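Local coordinates for 39 kDa initiator binding protein (Trichomonas vaginalis, PDB 1PP7), which binds the initiator element of core promoters, here that of the ferredoxin gene, through the N-terminal DNA-binding domain of the protein, at residues P16-A21 with H39-Y44; S32-K37 with L90-L95; M67-V72 with G101-K106. All coordinates share one frame; numbering follows the deposited sequence.

In the fold
All three contacts lie in the initiator-binding domain, a helix-turn-helix family unit bound here to DNA. Contacts 1 and 2 share helix 34-45: contact 1 packs helix 16-23 on its later turns beside a zinc ion at His39, and contact 2 joins its first turn to the end of helix 80-89. They meet where Ala21 O lies 3.0 Å from Lys37 CE. Contact 2 continues into contact 3 because strands 93-99 and 102-106 are sheet neighbours; Leu95 N and Gln104 O, 2.9 Å apart, probably hydrogen bond. The centres of contacts 1 and 3 are about 17 Å apart. Contact 2 holds a chain A phosphate by Arg33 and Phe34, contact 3 a chain B phosphate weakly by Lys69.

Contact 1 of 3, residues P16-A21 with H39-Y44; sequences PEIVAA and HMLLTY. With ZN (zinc ion), chain I.
Ile18 and Leu41 have the nearest CA atoms, 7.4 Å apart, where segments 16-21 and 39-44, both helical, run roughly antiparallel at 156° with the segment axes 10.8 Å apart at closest approach. At that spacing the two backbones are bridged by a small set of side chains. Ile18 carries most of the contact, and its two branches diverge. CG2, anti to the backbone N, reaches the CD2 methyl of Leu41 at 4.2 Å, whereas CD1 sits against CB of Tyr44, so the aliphatic start of the tyrosine takes the contact. Tyr44 OH is held elsewhere, by Asn48. One turn along from Ile18, Ala21 CB meets Met40 SD at 4.4 Å, with the thioether reaching across to the smaller residue. No hydrogen bond joins the segments.

Within this helix-turn-helix family domain, helix 16-23 thus packs on one side of helix 34-45, while Leu41 and Leu42 also touch Leu57 of strand 57-59. Away from helix 16-23, His39 binds a zinc ion through ND1 at 2.1 Å. Its NE2 is hydrogen-bonded to Thr111 O, which fits a ring with the proton on NE2 and the ND1 lone pair left for the metal; Phe110 meets the imidazole edge-to-face. Thr43 OG1 donates to His39 O at 2.8 Å from above the carbonyl plane, while Thr43 N approaches the same oxygen from the opposite face. The hydroxyl oxygen also accepts from a water that is itself 2.3 Å from the zinc, placing Thr43 in the second shell of the metal.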
loop_
_atom_site.group_PDB
_atom_site.type_symbol
_atom_site.label_atom_id
_atom_site.label_comp_id
_atom_site.label_asym_id
_atom_site.label_seq_id
_atom_site.Cartn_x
_atom_site.Cartn_y
_atom_site.Cartn_z
ATOM N N PRO C 16 5.342 -4.016 14.810
ATOM C CA PRO C 16 6.745 -4.304 14.473
ATOM C C PRO C 16 6.830 -5.249 13.264
ATOM O O PRO C 16 7.746 -5.155 12.447
ATOM C CB PRO C 16 7.281 -4.979 15.740
ATOM C CG PRO C 16 6.462 -4.358 16.816
ATOM C CD PRO C 16 5.070 -4.347 16.226
ATOM N N GLU C 17 5.878 -6.171 13.169
ATOM C CA GLU C 17 5.851 -7.134 12.079
ATOM C C GLU C 17 5.707 -6.459 10.696
ATOM O O GLU C 17 6.429 -6.790 9.725
ATOM C CB GLU C 17 4.685 -8.064 12.322
ATOM C CG GLU C 17 4.513 -9.161 11.334
ATOM C CD GLU C 17 3.233 -9.939 11.604
ATOM O OE1 GLU C 17 3.003 -10.955 10.891
ATOM O OE2 GLU C 17 2.455 -9.525 12.530
ATOM N N ILE C 18 4.757 -5.527 10.613
ATOM C CA ILE C 18 4.498 -4.800 9.383
ATOM C C ILE C 18 5.702 -3.864 9.072
ATOM O O ILE C 18 6.146 -3.744 7.929
ATOM C CB ILE C 18 3.193 -3.963 9.517
ATOM C CG1 ILE C 18 2.042 -4.825 10.062
ATOM C CG2 ILE C 18 2.864 -3.325 8.197
ATOM C CD1 ILE C 18 1.377 -5.753 9.059
ATOM N N VAL C 19 6.239 -3.206 10.088
ATOM C CA VAL C 19 7.370 -2.305 9.863
ATOM C C VAL C 19 8.498 -3.091 9.257
ATOM O O VAL C 19 9.125 -2.651 8.304
ATOM C CB VAL C 19 7.914 -1.656 11.156
ATOM C CG1 VAL C 19 9.122 -0.826 10.826
ATOM C CG2 VAL C 19 6.877 -0.803 11.783
ATOM N N ALA C 20 8.745 -4.260 9.833
ATOM C CA ALA C 20 9.782 -5.147 9.350
ATOM C C ALA C 20 9.501 -5.694 7.953
ATOM O O ALA C 20 10.414 -5.723 7.134
ATOM C CB ALA C 20 9.991 -6.304 10.321
ATOM N N ALA C 21 8.268 -6.133 7.668
ATOM C CA ALA C 21 7.972 -6.679 6.340
ATOM C C ALA C 21 8.092 -5.587 5.275
ATOM O O ALA C 21 8.360 -5.863 4.082
ATOM C CB ALA C 21 6.608 -7.240 6.322
ATOM N N HIS C 39 -0.612 -5.320 -0.044
ATOM C CA HIS C 39 -1.719 -6.105 0.432
ATOM C C HIS C 39 -1.721 -6.273 1.928
ATOM O O HIS C 39 -2.789 -6.141 2.566
ATOM C CB HIS C 39 -1.799 -7.470 -0.293
ATOM C CG HIS C 39 -3.180 -8.042 -0.335
ATOM N ND1 HIS C 39 -3.658 -8.914 0.627
ATOM C CD2 HIS C 39 -4.236 -7.755 -1.141
ATOM C CE1 HIS C 39 -4.949 -9.138 0.418
ATOM N NE2 HIS C 39 -5.326 -8.445 -0.648
ATOM N N MET C 40 -0.569 -6.569 2.521
ATOM C CA MET C 40 -0.573 -6.702 3.989
ATOM C C MET C 40 -0.896 -5.365 4.624
ATOM O O MET C 40 -1.460 -5.339 5.671
ATOM C CB MET C 40 0.776 -7.115 4.527
ATOM C CG MET C 40 1.181 -8.465 4.073
ATOM S SD MET C 40 2.859 -8.872 4.662
ATOM C CE MET C 40 3.849 -9.080 3.078
ATOM N N LEU C 41 -0.511 -4.268 3.979
ATOM C CA LEU C 41 -0.708 -2.944 4.525
ATOM C C LEU C 41 -2.189 -2.629 4.550
ATOM O O LEU C 41 -2.734 -2.246 5.544
ATOM C CB LEU C 41 -0.000 -1.912 3.651
ATOM C CG LEU C 41 0.878 -0.933 4.396
ATOM C CD1 LEU C 41 0.774 0.455 3.792
ATOM C CD2 LEU C 41 0.443 -0.904 5.848
ATOM N N LEU C 42 -2.803 -2.837 3.400
ATOM C CA LEU C 42 -4.204 -2.651 3.129
ATOM C C LEU C 42 -5.002 -3.511 4.124
ATOM O O LEU C 42 -5.921 -3.023 4.818
ATOM C CB LEU C 42 -4.410 -3.118 1.711
ATOM C CG LEU C 42 -5.233 -2.414 0.652
ATOM C CD1 LEU C 42 -5.684 -1.044 1.035
ATOM C CD2 LEU C 42 -4.417 -2.437 -0.597
ATOM N N THR C 43 -4.625 -4.780 4.220
ATOM C CA THR C 43 -5.274 -5.705 5.111
ATOM C C THR C 43 -5.216 -5.183 6.540
ATOM O O THR C 43 -6.240 -5.147 7.266
ATOM C CB THR C 43 -4.613 -7.085 5.049
ATOM O OG1 THR C 43 -4.835 -7.666 3.751
ATOM C CG2 THR C 43 -5.227 -8.023 6.108
ATOM N N TYR C 44 -4.047 -4.733 6.960
ATOM C CA TYR C 44 -3.979 -4.270 8.322
ATOM C C TYR C 44 -4.668 -2.926 8.575
ATOM O O TYR C 44 -5.274 -2.717 9.617
ATOM C CB TYR C 44 -2.527 -4.226 8.816
ATOM C CG TYR C 44 -2.380 -3.426 10.088
ATOM C CD1 TYR C 44 -2.101 -2.056 10.030
ATOM C CD2 TYR C 44 -2.552 -4.029 11.363
ATOM C CE1 TYR C 44 -1.987 -1.293 11.196
ATOM C CE2 TYR C 44 -2.442 -3.263 12.551
ATOM C CZ TYR C 44 -2.155 -1.891 12.461
ATOM O OH TYR C 44 -2.013 -1.097 13.587
HETATM ZN ZN ZN I . -2.675 -10.260 1.831
HETATM O O HOH W 1 -2.926 -9.811 4.087
#

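Contact 2 of 3, residues S32-K37 with L90-L95; sequences SRFPRK and LAFEQL. With nucleotides of chain A.
An apolar, largely buried contact joins Phe34 and Pro35, at the start of helix 34-45, to Leu90 and Phe92, which follow helix 80-89 and lead into strand 93-99. The CD1 methyl of Leu90 meets both Phe34 and Pro35. It lies obliquely to the Phe34 ring, 3.7 Å from Phe34 CD1, and equally close to Pro35 CD. Phe92 extends the apolar patch: its CE2 comes to the edge of the Phe34 ring, 4.2 Å from Phe34 CE1, and Pro35 CA lies at the edge of the Phe92 ring.

Beside this patch the helix start grips one DNA phosphate, that of DC6 of chain A. The bend at chi3 (68°) of Arg33, at the N-cap position, brings NE to OP2 at 2.7 Å, and NH2 of the same guanidinium reaches OP2 at 2.8 Å; both bonds are bent. O5' of DA5 of chain A lies over one face of the guanidinium, toward its rim. Phe34 N donates almost straight to OP1 at 2.9 Å (167°), so both non-bridging oxygens are engaged, and the helix N-terminus probably adds favourable charge.

Ala91, with positive phi, closes helix 80-89 in a Schellman motif. Around the patch, Phe34 also packs on Leu83 and Leu87 of that helix and on Met76 of helix 69-76, while Phe92 meets Phe110 edge-to-face and touches Trp105 of strand 102-106.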
loop_
_atom_site.group_PDB
_atom_site.type_symbol
_atom_site.label_atom_id
_atom_site.label_comp_id
_atom_site.label_asym_id
_atom_site.label_seq_id
_atom_site.Cartn_x
_atom_site.Cartn_y
_atom_site.Cartn_z
ATOM N N SER C 32 8.040 -10.800 0.220
ATOM C CA SER C 32 8.941 -9.687 0.216
ATOM C C SER C 32 8.596 -8.761 -0.987
ATOM O O SER C 32 9.124 -7.645 -1.053
ATOM C CB SER C 32 10.403 -10.185 0.146
ATOM O OG SER C 32 10.811 -10.524 -1.189
ATOM N N ARG C 33 7.718 -9.198 -1.910
ATOM C CA ARG C 33 7.374 -8.344 -3.048
ATOM C C ARG C 33 6.329 -7.228 -2.797
ATOM O O ARG C 33 5.481 -7.322 -1.904
ATOM C CB ARG C 33 6.996 -9.201 -4.244
ATOM C CG ARG C 33 8.189 -9.998 -4.643
ATOM C CD ARG C 33 7.979 -10.834 -5.819
ATOM N NE ARG C 33 7.813 -9.968 -6.974
ATOM C CZ ARG C 33 7.893 -10.405 -8.230
ATOM N NH1 ARG C 33 8.130 -11.697 -8.478
ATOM N NH2 ARG C 33 7.768 -9.549 -9.236
ATOM N N PHE C 34 6.430 -6.164 -3.582
ATOM C CA PHE C 34 5.556 -4.976 -3.452
ATOM C C PHE C 34 4.027 -5.242 -3.353
ATOM O O PHE C 34 3.356 -4.692 -2.498
ATOM C CB PHE C 34 5.866 -4.006 -4.618
ATOM C CG PHE C 34 5.001 -2.801 -4.630
ATOM C CD1 PHE C 34 3.824 -2.775 -5.396
ATOM C CD2 PHE C 34 5.308 -1.712 -3.827
ATOM C CE1 PHE C 34 2.966 -1.677 -5.357
ATOM C CE2 PHE C 34 4.431 -0.614 -3.792
ATOM C CZ PHE C 34 3.255 -0.614 -4.573
ATOM N N PRO C 35 3.475 -6.109 -4.232
ATOM C CA PRO C 35 2.038 -6.419 -4.187
ATOM C C PRO C 35 1.611 -6.886 -2.806
ATOM O O PRO C 35 0.612 -6.359 -2.282
ATOM C CB PRO C 35 1.865 -7.556 -5.214
ATOM C CG PRO C 35 2.974 -7.319 -6.162
ATOM C CD PRO C 35 4.150 -6.925 -5.263
ATOM N N ARG C 36 2.357 -7.860 -2.226
ATOM C CA ARG C 36 1.994 -8.404 -0.926
ATOM C C ARG C 36 2.315 -7.454 0.194
ATOM O O ARG C 36 1.704 -7.531 1.275
ATOM C CB ARG C 36 2.630 -9.755 -0.682
ATOM C CG ARG C 36 2.053 -10.836 -1.554
ATOM C CD ARG C 36 2.394 -12.150 -0.968
ATOM N NE ARG C 36 2.113 -13.284 -1.827
ATOM C CZ ARG C 36 2.345 -14.519 -1.410
ATOM N NH1 ARG C 36 2.865 -14.668 -0.176
ATOM N NH2 ARG C 36 2.015 -15.590 -2.162
ATOM N N LYS C 37 3.267 -6.558 -0.035
ATOM C CA LYS C 37 3.505 -5.539 0.967
ATOM C C LYS C 37 2.268 -4.598 0.909
ATOM O O LYS C 37 1.695 -4.269 1.950
ATOM C CB LYS C 37 4.788 -4.758 0.689
ATOM C CG LYS C 37 6.005 -5.649 0.863
ATOM C CD LYS C 37 7.249 -5.035 0.264
ATOM C CE LYS C 37 8.452 -5.364 1.119
ATOM N NZ LYS C 37 9.784 -5.080 0.437
ATOM N N LEU C 90 3.956 -3.318 -12.041
ATOM C CA LEU C 90 3.259 -4.483 -11.504
ATOM C C LEU C 90 1.789 -4.575 -11.942
ATOM O O LEU C 90 1.020 -5.395 -11.432
ATOM C CB LEU C 90 3.434 -4.558 -9.977
ATOM C CG LEU C 90 4.928 -4.717 -9.597
ATOM C CD1 LEU C 90 5.134 -4.839 -8.141
ATOM C CD2 LEU C 90 5.465 -5.958 -10.272
ATOM N N ALA C 91 1.396 -3.734 -12.895
ATOM C CA ALA C 91 0.057 -3.772 -13.487
ATOM C C ALA C 91 -1.117 -3.374 -12.605
ATOM O O ALA C 91 -2.196 -4.045 -12.602
ATOM C CB ALA C 91 -0.208 -5.202 -14.156
ATOM N N PHE C 92 -0.892 -2.315 -11.828
ATOM C CA PHE C 92 -1.964 -1.739 -11.021
ATOM C C PHE C 92 -2.576 -0.756 -12.024
ATOM O O PHE C 92 -1.903 -0.174 -12.862
ATOM C CB PHE C 92 -1.436 -1.055 -9.772
ATOM C CG PHE C 92 -1.161 -2.014 -8.658
ATOM C CD1 PHE C 92 -2.100 -2.209 -7.636
ATOM C CD2 PHE C 92 0.004 -2.816 -8.686
ATOM C CE1 PHE C 92 -1.892 -3.186 -6.667
ATOM C CE2 PHE C 92 0.233 -3.785 -7.738
ATOM C CZ PHE C 92 -0.709 -3.984 -6.717
ATOM N N GLU C 93 -3.878 -0.665 -12.015
ATOM C CA GLU C 93 -4.507 0.192 -12.957
ATOM C C GLU C 93 -5.222 1.313 -12.230
ATOM O O GLU C 93 -6.089 1.084 -11.374
ATOM C CB GLU C 93 -5.439 -0.656 -13.802
ATOM C CG GLU C 93 -6.553 0.103 -14.514
ATOM C CD GLU C 93 -7.441 -0.880 -15.305
ATOM O OE1 GLU C 93 -7.485 -2.076 -14.903
ATOM O OE2 GLU C 93 -8.077 -0.473 -16.299
ATOM N N GLN C 94 -4.813 2.533 -12.553
ATOM C CA GLN C 94 -5.358 3.722 -11.955
ATOM C C GLN C 94 -6.767 4.000 -12.504
ATOM O O GLN C 94 -6.991 4.032 -13.729
ATOM C CB GLN C 94 -4.454 4.913 -12.241
ATOM C CG GLN C 94 -4.878 6.087 -11.392
ATOM C CD GLN C 94 -3.897 7.200 -11.416
ATOM O OE1 GLN C 94 -2.743 6.990 -11.747
ATOM N NE2 GLN C 94 -4.342 8.402 -11.057
ATOM N N LEU C 95 -7.693 4.206 -11.587
ATOM C CA LEU C 95 -9.076 4.472 -11.924
ATOM C C LEU C 95 -9.483 5.944 -11.619
ATOM O O LEU C 95 -10.623 6.335 -11.832
ATOM C CB LEU C 95 -9.974 3.502 -11.144
ATOM C CG LEU C 95 -9.563 2.041 -11.303
ATOM C CD1 LEU C 95 -10.424 1.250 -10.372
ATOM C CD2 LEU C 95 -9.657 1.527 -12.797
ATOM P P DC A 6 9.041 -6.401 -6.748
ATOM O OP1 DC A 6 8.680 -5.930 -5.366
ATOM O OP2 DC A 6 8.163 -7.385 -7.477
ATOM O "O5'" DC A 6 9.308 -5.126 -7.693
ATOM C "C5'" DC A 6 9.610 -3.816 -7.164
ATOM C "C4'" DC A 6 10.997 -3.769 -6.559
ATOM O "O4'" DC A 6 11.967 -4.107 -7.572
ATOM C "C3'" DC A 6 11.449 -2.414 -5.997
ATOM O "O3'" DC A 6 11.860 -2.509 -4.647
ATOM C "C2'" DC A 6 12.655 -2.004 -6.825
ATOM C "C1'" DC A 6 13.137 -3.315 -7.406
ATOM N N1 DC A 6 13.765 -3.188 -8.729
ATOM C C2 DC A 6 15.033 -2.612 -8.825
ATOM O O2 DC A 6 15.569 -2.163 -7.806
ATOM N N3 DC A 6 15.636 -2.556 -10.022
ATOM C C4 DC A 6 15.010 -3.030 -11.112
ATOM N N4 DC A 6 15.649 -2.954 -12.269
ATOM C C5 DC A 6 13.706 -3.592 -11.053
ATOM C C6 DC A 6 13.125 -3.647 -9.852
ATOM P P DA A 5 11.713 -11.675 -9.963
ATOM O OP1 DA A 5 11.051 -12.842 -9.355
ATOM O OP2 DA A 5 11.388 -11.254 -11.355
ATOM O "O5'" DA A 5 11.464 -10.431 -9.016
ATOM C "C5'" DA A 5 11.940 -10.441 -7.673
ATOM C "C4'" DA A 5 11.975 -9.020 -7.163
ATOM O "O4'" DA A 5 13.190 -8.390 -7.617
ATOM C "C3'" DA A 5 10.838 -8.122 -7.666
ATOM O "O3'" DA A 5 10.461 -7.177 -6.644
ATOM C "C2'" DA A 5 11.485 -7.410 -8.835
ATOM C "C1'" DA A 5 12.877 -7.206 -8.276
ATOM N N9 DA A 5 13.962 -6.919 -9.221
ATOM C C8 DA A 5 13.971 -7.033 -10.596
ATOM N N7 DA A 5 15.077 -6.602 -11.161
ATOM C C5 DA A 5 15.861 -6.197 -10.089
ATOM C C6 DA A 5 17.139 -5.600 -10.035
ATOM N N6 DA A 5 17.901 -5.398 -11.137
ATOM N N1 DA A 5 17.613 -5.234 -8.812
ATOM C C2 DA A 5 16.852 -5.496 -7.716
ATOM N N3 DA A 5 15.644 -6.084 -7.641
ATOM C C4 DA A 5 15.197 -6.402 -8.881
#

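Contact 3 of 3, residues M67-V72 with G101-K106; sequences MKKKNV and GWTQWK. With nucleotides of chain B.
Met67 and Thr103 form an antiparallel hydrogen-bonded pair at the end of strand 65-67, where it runs beside strand 102-106 in the sheet of a domain consistent with the winged-helix form of the helix-turn-helix fold; strands 93-99 and 102-106 would then form the wing. Met67 N donates to Thr103 O and Thr103 N to Met67 O, each at 2.8 Å. The two side chains lie side by side and point the same way.

Met67 CG sits between the backbone N and the carbonyl carbon (chi1 78°), and the chain then bends at chi3 to set CE over one face of Trp105, 3.7 Å from the centroid of the five-membered ring. This is a CH-pi contact; the sulfur, farther off, approaches the ring obliquely in a Met-aromatic contact. Lys69 CD also meets this indole, the two side chains crossing at about a right angle, and Lys69 CG lies near the Thr103 methyl. Lys69 NZ is hydrogen-bonded to Asn84 OD1 and, weakly, to OP2 of DA3 of chain B.

Trp102 offers one ring face to Lys68, the two side chains crossing obliquely: Lys68 CG lies near the fused CD2-CE2 bond, 3.8 Å from the centroid of the six-membered ring, a second CH-pi contact. Lys66 adds a cation-pi interaction with the same indole. A water at the ring edge accepts from Lys68 NZ and Trp102 NE1. Where helix 69-76 starts, Lys68 CA directs its hydrogen at Gly101 O, 3.1 Å away, and a second water donates to that same oxygen at 3.0 Å while accepting from Lys70 N.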
loop_
_atom_site.group_PDB
_atom_site.type_symbol
_atom_site.label_atom_id
_atom_site.label_comp_id
_atom_site.label_asym_id
_atom_site.label_seq_id
_atom_site.Cartn_x
_atom_site.Cartn_y
_atom_site.Cartn_z
ATOM N N MET C 67 -5.792 5.558 -2.224
ATOM C CA MET C 67 -4.637 5.791 -1.393
ATOM C C MET C 67 -4.109 7.176 -1.641
ATOM O O MET C 67 -4.509 7.827 -2.599
ATOM C CB MET C 67 -3.523 4.746 -1.704
ATOM C CG MET C 67 -2.704 4.991 -2.978
ATOM S SD MET C 67 -1.317 3.743 -3.154
ATOM C CE MET C 67 -1.786 2.871 -4.549
ATOM N N LYS C 68 -3.252 7.631 -0.723
ATOM C CA LYS C 68 -2.550 8.888 -0.862
ATOM C C LYS C 68 -1.099 8.392 -1.115
ATOM O O LYS C 68 -0.385 8.005 -0.189
ATOM C CB LYS C 68 -2.672 9.692 0.430
ATOM C CG LYS C 68 -4.040 10.321 0.626
ATOM C CD LYS C 68 -3.969 11.492 1.592
ATOM C CE LYS C 68 -5.357 12.143 1.759
ATOM N NZ LYS C 68 -5.403 13.504 2.420
ATOM N N LYS C 69 -0.660 8.370 -2.368
ATOM C CA LYS C 69 0.686 7.844 -2.639
ATOM C C LYS C 69 1.778 8.515 -1.821
ATOM O O LYS C 69 2.694 7.863 -1.334
ATOM C CB LYS C 69 1.008 7.925 -4.127
ATOM C CG LYS C 69 0.037 7.109 -4.902
ATOM C CD LYS C 69 0.441 6.946 -6.313
ATOM C CE LYS C 69 0.071 8.181 -7.119
ATOM N NZ LYS C 69 0.839 8.164 -8.395
ATOM N N LYS C 70 1.663 9.821 -1.662
ATOM C CA LYS C 70 2.639 10.555 -0.898
ATOM C C LYS C 70 2.894 9.884 0.486
ATOM O O LYS C 70 4.044 9.690 0.853
ATOM C CB LYS C 70 2.160 12.009 -0.762
ATOM C CG LYS C 70 3.237 12.985 -0.350
ATOM C CD LYS C 70 3.019 14.330 -1.028
ATOM C CE LYS C 70 4.039 15.369 -0.553
ATOM N NZ LYS C 70 3.818 16.734 -1.178
ATOM N N ASN C 71 1.828 9.492 1.210
ATOM C CA ASN C 71 1.948 8.855 2.534
ATOM C C ASN C 71 2.348 7.387 2.451
ATOM O O ASN C 71 3.095 6.868 3.282
ATOM C CB ASN C 71 0.629 8.973 3.294
ATOM C CG ASN C 71 0.361 10.419 3.824
ATOM O OD1 ASN C 71 1.058 11.373 3.463
ATOM N ND2 ASN C 71 -0.660 10.565 4.670
ATOM N N VAL C 72 1.815 6.703 1.455
ATOM C CA VAL C 72 2.115 5.313 1.257
ATOM C C VAL C 72 3.587 5.116 0.892
ATOM O O VAL C 72 4.220 4.154 1.333
ATOM C CB VAL C 72 1.239 4.772 0.180
ATOM C CG1 VAL C 72 1.718 3.371 -0.228
ATOM C CG2 VAL C 72 -0.192 4.791 0.672
ATOM N N GLY C 101 -4.747 14.679 -3.205
ATOM C CA GLY C 101 -3.832 13.591 -2.885
ATOM C C GLY C 101 -4.373 12.165 -2.915
ATOM O O GLY C 101 -3.675 11.201 -2.593
ATOM N N TRP C 102 -5.632 12.007 -3.260
ATOM C CA TRP C 102 -6.184 10.674 -3.285
ATOM C C TRP C 102 -6.207 10.153 -4.707
ATOM O O TRP C 102 -6.524 10.890 -5.664
ATOM C CB TRP C 102 -7.595 10.663 -2.742
ATOM C CG TRP C 102 -7.644 10.816 -1.299
ATOM C CD1 TRP C 102 -7.845 11.969 -0.600
ATOM C CD2 TRP C 102 -7.567 9.761 -0.344
ATOM N NE1 TRP C 102 -7.917 11.690 0.748
ATOM C CE2 TRP C 102 -7.751 10.350 0.941
ATOM C CE3 TRP C 102 -7.371 8.369 -0.445
ATOM C CZ2 TRP C 102 -7.741 9.595 2.126
ATOM C CZ3 TRP C 102 -7.356 7.626 0.709
ATOM C CH2 TRP C 102 -7.543 8.239 1.995
ATOM N N THR C 103 -5.900 8.875 -4.831
ATOM C CA THR C 103 -5.873 8.241 -6.108
ATOM C C THR C 103 -6.599 6.895 -5.883
ATOM O O THR C 103 -6.688 6.438 -4.738
ATOM C CB THR C 103 -4.358 8.287 -6.554
ATOM O OG1 THR C 103 -4.285 8.633 -7.940
ATOM C CG2 THR C 103 -3.587 7.105 -6.201
ATOM N N GLN C 104 -7.224 6.324 -6.926
ATOM C CA GLN C 104 -7.960 5.056 -6.779
ATOM C C GLN C 104 -7.406 4.023 -7.680
ATOM O O GLN C 104 -6.929 4.358 -8.771
ATOM C CB GLN C 104 -9.414 5.244 -7.111
ATOM C CG GLN C 104 -10.300 5.163 -5.905
ATOM C CD GLN C 104 -11.659 5.669 -6.194
ATOM O OE1 GLN C 104 -12.319 5.191 -7.134
ATOM N NE2 GLN C 104 -12.110 6.661 -5.396
ATOM N N TRP C 105 -7.515 2.756 -7.251
ATOM C CA TRP C 105 -6.917 1.637 -7.976
ATOM C C TRP C 105 -7.577 0.286 -7.965
ATOM O O TRP C 105 -8.366 0.002 -7.096
ATOM C CB TRP C 105 -5.501 1.363 -7.446
ATOM C CG TRP C 105 -4.634 2.534 -7.464
ATOM C CD1 TRP C 105 -4.703 3.600 -6.630
ATOM C CD2 TRP C 105 -3.606 2.827 -8.415
ATOM N NE1 TRP C 105 -3.810 4.533 -6.996
ATOM C CE2 TRP C 105 -3.108 4.097 -8.090
ATOM C CE3 TRP C 105 -3.064 2.143 -9.498
ATOM C CZ2 TRP C 105 -2.075 4.716 -8.819
ATOM C CZ3 TRP C 105 -2.051 2.747 -10.228
ATOM C CH2 TRP C 105 -1.569 4.028 -9.883
ATOM N N LYS C 106 -7.139 -0.566 -8.912
ATOM C CA LYS C 106 -7.561 -1.957 -9.045
ATOM C C LYS C 106 -6.450 -2.711 -9.781
ATOM O O LYS C 106 -5.608 -2.117 -10.434
ATOM C CB LYS C 106 -8.902 -2.095 -9.783
ATOM C CG LYS C 106 -8.840 -2.617 -11.221
ATOM C CD LYS C 106 -9.794 -1.852 -12.109
ATOM C CE LYS C 106 -10.380 -2.699 -13.267
ATOM N NZ LYS C 106 -9.419 -3.171 -14.284
ATOM P P DA B 3 -0.890 11.251 -9.880
ATOM O OP1 DA B 3 -2.248 10.722 -10.225
ATOM O OP2 DA B 3 -0.263 10.938 -8.575
ATOM O "O5'" DA B 3 0.125 10.771 -10.997
ATOM C "C5'" DA B 3 -0.320 10.611 -12.336
ATOM C "C4'" DA B 3 0.852 10.241 -13.210
ATOM O "O4'" DA B 3 1.850 11.296 -13.233
ATOM C "C3'" DA B 3 1.617 8.964 -12.831
ATOM O "O3'" DA B 3 1.938 8.413 -14.084
ATOM C "C2'" DA B 3 2.899 9.505 -12.235
ATOM C "C1'" DA B 3 3.117 10.685 -13.151
ATOM N N9 DA B 3 4.119 11.679 -12.751
ATOM C C8 DA B 3 4.450 12.147 -11.494
ATOM N N7 DA B 3 5.446 13.017 -11.497
ATOM C C5 DA B 3 5.787 13.126 -12.834
ATOM C C6 DA B 3 6.791 13.875 -13.503
ATOM N N6 DA B 3 7.651 14.693 -12.877
ATOM N N1 DA B 3 6.881 13.741 -14.854
ATOM C C2 DA B 3 6.012 12.916 -15.483
ATOM N N3 DA B 3 5.022 12.167 -14.962
ATOM C C4 DA B 3 4.968 12.318 -13.621
HETATM O O HOH W 2 -8.010 14.559 2.301
HETATM O O HOH W 3 -0.792 11.637 -2.007
#